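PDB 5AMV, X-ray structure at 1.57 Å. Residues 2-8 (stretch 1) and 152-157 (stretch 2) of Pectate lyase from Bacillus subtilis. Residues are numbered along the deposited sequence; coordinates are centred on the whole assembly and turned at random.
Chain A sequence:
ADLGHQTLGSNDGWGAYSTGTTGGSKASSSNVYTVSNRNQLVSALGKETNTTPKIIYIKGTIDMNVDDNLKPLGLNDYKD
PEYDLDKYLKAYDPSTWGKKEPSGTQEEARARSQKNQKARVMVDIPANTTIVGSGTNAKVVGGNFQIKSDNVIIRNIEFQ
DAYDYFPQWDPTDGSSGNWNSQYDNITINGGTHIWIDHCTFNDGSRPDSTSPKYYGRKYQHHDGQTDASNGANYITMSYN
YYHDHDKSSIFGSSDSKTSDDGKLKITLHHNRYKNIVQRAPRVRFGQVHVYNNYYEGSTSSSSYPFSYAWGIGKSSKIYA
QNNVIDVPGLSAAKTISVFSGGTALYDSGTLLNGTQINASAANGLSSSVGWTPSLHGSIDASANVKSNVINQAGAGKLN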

ATOM      1  N   ASP A   2       6.786  21.409  14.670  1.00 17.95           N
ATOM      2  CA  ASP A   2       6.038  21.522  13.413  1.00 17.82           C
ATOM      3  C   ASP A   2       5.983  20.141  12.758  1.00 16.75           C
ATOM      4  O   ASP A   2       6.652  19.195  13.213  1.00 15.96           O
ATOM      5  CB  ASP A   2       6.613  22.608  12.473  1.00 17.59           C
ATOM      6  CG  ASP A   2       8.064  22.334  12.016  1.00 17.34           C
ATOM      7  OD1 ASP A   2       8.541  21.183  11.948  1.00 18.00           O
ATOM      8  OD2 ASP A   2       8.762  23.314  11.679  1.00 18.11           O
ATOM      9  N   LEU A   3       5.197  20.053  11.687  1.00 16.96           N
ATOM     10  CA  LEU A   3       4.926  18.769  11.003  1.00 15.05           C
ATOM     11  C   LEU A   3       6.205  18.039  10.602  1.00 14.70           C
ATOM     12  O   LEU A   3       6.318  16.817  10.764  1.00 13.18           O
ATOM     13  CB  LEU A   3       4.039  19.014   9.767  1.00 15.33           C
ATOM     14  CG  LEU A   3       3.642  17.801   8.929  1.00 16.41           C
ATOM     15  CD1 LEU A   3       2.760  16.895   9.761  1.00 15.52           C
ATOM     16  CD2 LEU A   3       2.859  18.248   7.703  1.00 13.62           C
ATOM     17  N   GLY A   4       7.184  18.778  10.096  1.00 13.58           N
ATOM     18  CA  GLY A   4       8.414  18.163   9.669  1.00 12.96           C
ATOM     19  C   GLY A   4       9.233  17.593  10.816  1.00 12.70           C
ATOM     20  O   GLY A   4      10.029  16.702  10.594  1.00 11.65           O
ATOM     21  N   HIS A   5       9.036  18.132  12.029  1.00 13.18           N
ATOM     22  CA  HIS A   5       9.823  17.724  13.219  1.00 13.52           C
ATOM     23  C   HIS A   5       9.060  16.790  14.176  1.00 13.22           C
ATOM     24  O   HIS A   5       9.632  16.302  15.145  1.00 13.23           O
ATOM     25  CB  HIS A   5      10.387  18.932  13.983  1.00 14.53           C
ATOM     26  CG  HIS A   5      11.461  19.669  13.232  1.00 13.09           C
ATOM     27  ND1 HIS A   5      11.184  20.666  12.321  1.00 15.37           N
ATOM     28  CD2 HIS A   5      12.809  19.547  13.257  1.00 16.35           C
ATOM     29  CE1 HIS A   5      12.314  21.117  11.803  1.00 14.81           C
ATOM     30  NE2 HIS A   5      13.316  20.460  12.360  1.00 15.77           N
ATOM     31  N   GLN A   6       7.795  16.532  13.881  1.00 12.12           N
ATOM     32  CA  GLN A   6       6.955  15.651  14.684  1.00 12.35           C
ATOM     33  C   GLN A   6       7.358  14.187  14.556  1.00 11.94           C
ATOM     34  O   GLN A   6       7.899  13.756  13.531  1.00 10.68           O
ATOM     35  CB  GLN A   6       5.487  15.858  14.336  1.00 12.31           C
ATOM     36  CG  GLN A   6       4.905  17.108  14.979  1.00 14.35           C
ATOM     37  CD  GLN A   6       3.563  17.468  14.419  1.00 16.63           C
ATOM     38  OE1 GLN A   6       2.848  16.619  13.885  1.00 14.76           O
ATOM     39  NE2 GLN A   6       3.212  18.739  14.511  1.00 18.25           N
ATOM     40  N   THR A   7       7.142  13.435  15.627  1.00 10.90           N
ATOM     41  CA  THR A   7       7.546  12.036  15.672  1.00 11.34           C
ATOM     42  C   THR A   7       6.368  11.190  16.117  1.00 11.40           C
ATOM     43  O   THR A   7       5.371  11.722  16.622  1.00 12.26           O
ATOM     44  CB  THR A   7       8.715  11.807  16.627  1.00 12.18           C
ATOM     45  OG1 THR A   7       8.340  12.226  17.938  1.00 12.39           O
ATOM     46  CG2 THR A   7      10.004  12.579  16.172  1.00 11.16           C
ATOM     47  N   LEU A   8       6.495   9.876  15.930  1.00 11.79           N
ATOM     48  CA  LEU A   8       5.425   8.946  16.311  1.00 11.71           C
ATOM     49  C   LEU A   8       5.358   8.868  17.836  1.00 12.16           C
ATOM     50  O   LEU A   8       6.382   8.677  18.500  1.00 12.23           O
ATOM     51  CB  LEU A   8       5.732   7.557  15.728  1.00 11.46           C
ATOM     52  CG  LEU A   8       4.755   6.425  16.028  1.00 10.58           C
ATOM     53  CD1 LEU A   8       3.368   6.782  15.404  1.00  9.35           C
ATOM     54  CD2 LEU A   8       5.287   5.140  15.474  1.00 10.31           C
ATOM     55  N   VAL A 152      11.516   5.909   9.428  1.00  8.01           N
ATOM     56  CA  VAL A 152      11.043   6.735   8.326  1.00  7.00           C
ATOM     57  C   VAL A 152       9.622   7.177   8.575  1.00  8.41           C
ATOM     58  O   VAL A 152       8.765   6.357   8.959  1.00  8.12           O
ATOM     59  CB  VAL A 152      11.154   5.982   6.938  1.00  6.38           C
ATOM     60  CG1 VAL A 152      10.476   6.791   5.818  1.00  7.39           C
ATOM     61  CG2 VAL A 152      12.637   5.693   6.560  1.00  8.13           C
ATOM     62  N   ILE A 153       9.364   8.460   8.310  1.00  9.08           N
ATOM     63  CA  ILE A 153       8.036   9.041   8.495  1.00  8.68           C
ATOM     64  C   ILE A 153       7.564   9.617   7.153  1.00  8.73           C
ATOM     65  O   ILE A 153       8.295  10.367   6.545  1.00  8.43           O
ATOM     66  CB  ILE A 153       8.069  10.143   9.581  1.00  9.04           C
ATOM     67  CG1 ILE A 153       8.403   9.521  10.951  1.00  7.53           C
ATOM     68  CG2 ILE A 153       6.756  10.903   9.626  1.00  8.88           C
ATOM     69  CD1 ILE A 153       8.644  10.576  12.037  1.00  7.89           C
ATOM     70  N   ILE A 154       6.339   9.271   6.739  1.00  7.07           N
ATOM     71  CA  ILE A 154       5.730   9.815   5.516  1.00  7.60           C
ATOM     72  C   ILE A 154       4.334  10.340   5.893  1.00  5.93           C
ATOM     73  O   ILE A 154       3.501   9.551   6.346  1.00  7.62           O
ATOM     74  CB  ILE A 154       5.549   8.709   4.432  1.00  7.32           C
ATOM     75  CG1 ILE A 154       6.864   7.917   4.184  1.00 11.09           C
ATOM     76  CG2 ILE A 154       4.938   9.324   3.153  1.00  8.17           C
ATOM     77  CD1 ILE A 154       8.004   8.724   3.607  1.00 10.58           C
ATOM     78  N   ARG A 155       4.071  11.639   5.698  1.00  6.82           N
ATOM     79  CA  ARG A 155       2.810  12.253   6.107  1.00  7.16           C
ATOM     80  C   ARG A 155       2.302  13.315   5.134  1.00  7.45           C
ATOM     81  O   ARG A 155       3.094  14.042   4.534  1.00  7.30           O
ATOM     82  CB  ARG A 155       2.897  12.909   7.512  1.00  7.19           C
ATOM     83  CG  ARG A 155       3.445  11.941   8.598  1.00  7.58           C
ATOM     84  CD  ARG A 155       3.616  12.599   9.981  1.00  8.24           C
ATOM     85  NE  ARG A 155       2.313  12.901  10.577  1.00  7.83           N
ATOM     86  CZ  ARG A 155       2.153  13.664  11.655  1.00  9.46           C
ATOM     87  NH1 ARG A 155       3.197  14.248  12.234  1.00 10.89           N
ATOM     88  NH2 ARG A 155       0.934  13.877  12.130  1.00  8.82           N
ATOM     89  N   ASN A 156       0.986  13.443   5.086  1.00  6.14           N
ATOM     90  CA  ASN A 156       0.298  14.591   4.486  1.00  7.65           C
ATOM     91  C   ASN A 156       0.566  14.746   2.986  1.00  7.94           C
ATOM     92  O   ASN A 156       0.685  15.876   2.473  1.00  7.78           O
ATOM     93  CB  ASN A 156       0.664  15.897   5.215  1.00  7.02           C
ATOM     94  CG  ASN A 156      -0.308  17.005   4.896  1.00  8.16           C
ATOM     95  OD1 ASN A 156      -1.521  16.787   4.900  1.00  8.30           O
ATOM     96  ND2 ASN A 156       0.217  18.221   4.686  1.00  7.63           N
ATOM     97  N   ILE A 157       0.641  13.600   2.299  1.00  6.58           N
ATOM     98  CA  ILE A 157       0.869  13.573   0.848  1.00  5.86           C
ATOM     99  C   ILE A 157      -0.210  12.713   0.191  1.00  5.86           C
ATOM    100  O   ILE A 157      -0.539  11.649   0.693  1.00  5.85           O
ATOM    101  CB  ILE A 157       2.256  12.969   0.494  1.00  5.29           C
ATOM    102  CG1 ILE A 157       3.404  13.845   1.009  1.00  6.81           C
ATOM    103  CG2 ILE A 157       2.435  12.740  -1.054  1.00  5.14           C
ATOM    104  CD1 ILE A 157       4.649  12.994   1.365  1.00  7.84           C
TER
HETATM  105  O   HOH W   1       6.078  14.159  11.329  1.00 11.43           O
HETATM  106  O   HOH W   2       1.017  14.132  15.098  1.00 22.64           O
HETATM  107  O   HOH W   3       0.144  16.903  13.250  1.00 29.91           O

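A long side chain can tie an irregular segment to a regular strand when its rotamers carry a polar head past apolar neighbours to a partner beyond. The contact between residues 2–8 and 152–157 of Bacillus subtilis pectate lyase is a compact example, in which Arg155, on the strand, does most of the work. Its CA-to-CB bond points toward the N-terminal segment; chi1 is m and chi2 t, extending the chain outward, and chi3 turns to p before the guanidinium. Arg155 NH1 donates a hydrogen bond to Gln6 OE1 at 2.9 Å, with an N-H...O angle of 150°. Gln6 meets it with chi1 m and chi2 t, an extended arm that places the amide oxygen near the guanidinium plane, where an N-H can be directed at it.

The faces of the guanidinium offer no such donors, and one of them is covered by Leu3, whose CD1 lies 3.6 Å from Arg155 NH1. The CA-to-CB bond of Leu3 runs sideways to the other stretch, yet its t, p conformation brings the end of the side chain nearer; the other methyl, CD2, reaches to 4.0 Å from Asn156 ND2. One leucine thus packs against two polar groups without competing for their hydrogen bonds.

Water adds to the arginine's hydrogen bonds, and NE and NH2 find further partners elsewhere in the structure. Water 1 accepts from NH1 and donates to the carbonyl oxygens of Leu3 and Gln6, so that one molecule ties two carbonyls of the N-terminal segment to the Arg155 side chain, while waters 2 and 3 also link Arg155 NH2 and Gln6 OE1, though water 2 binds OE1 weakly and water 3 binds NH2 weakly.

Farther along, Ile153 makes a purely packing contact. With chi1 m and chi2 t, the extended side chain carries Ile153 CD1 to 3.6 Å from Gln6 O and 4.1 Å from Thr7 CA. Thr7 points its own CB away, leaving its backbone to meet the isoleucine.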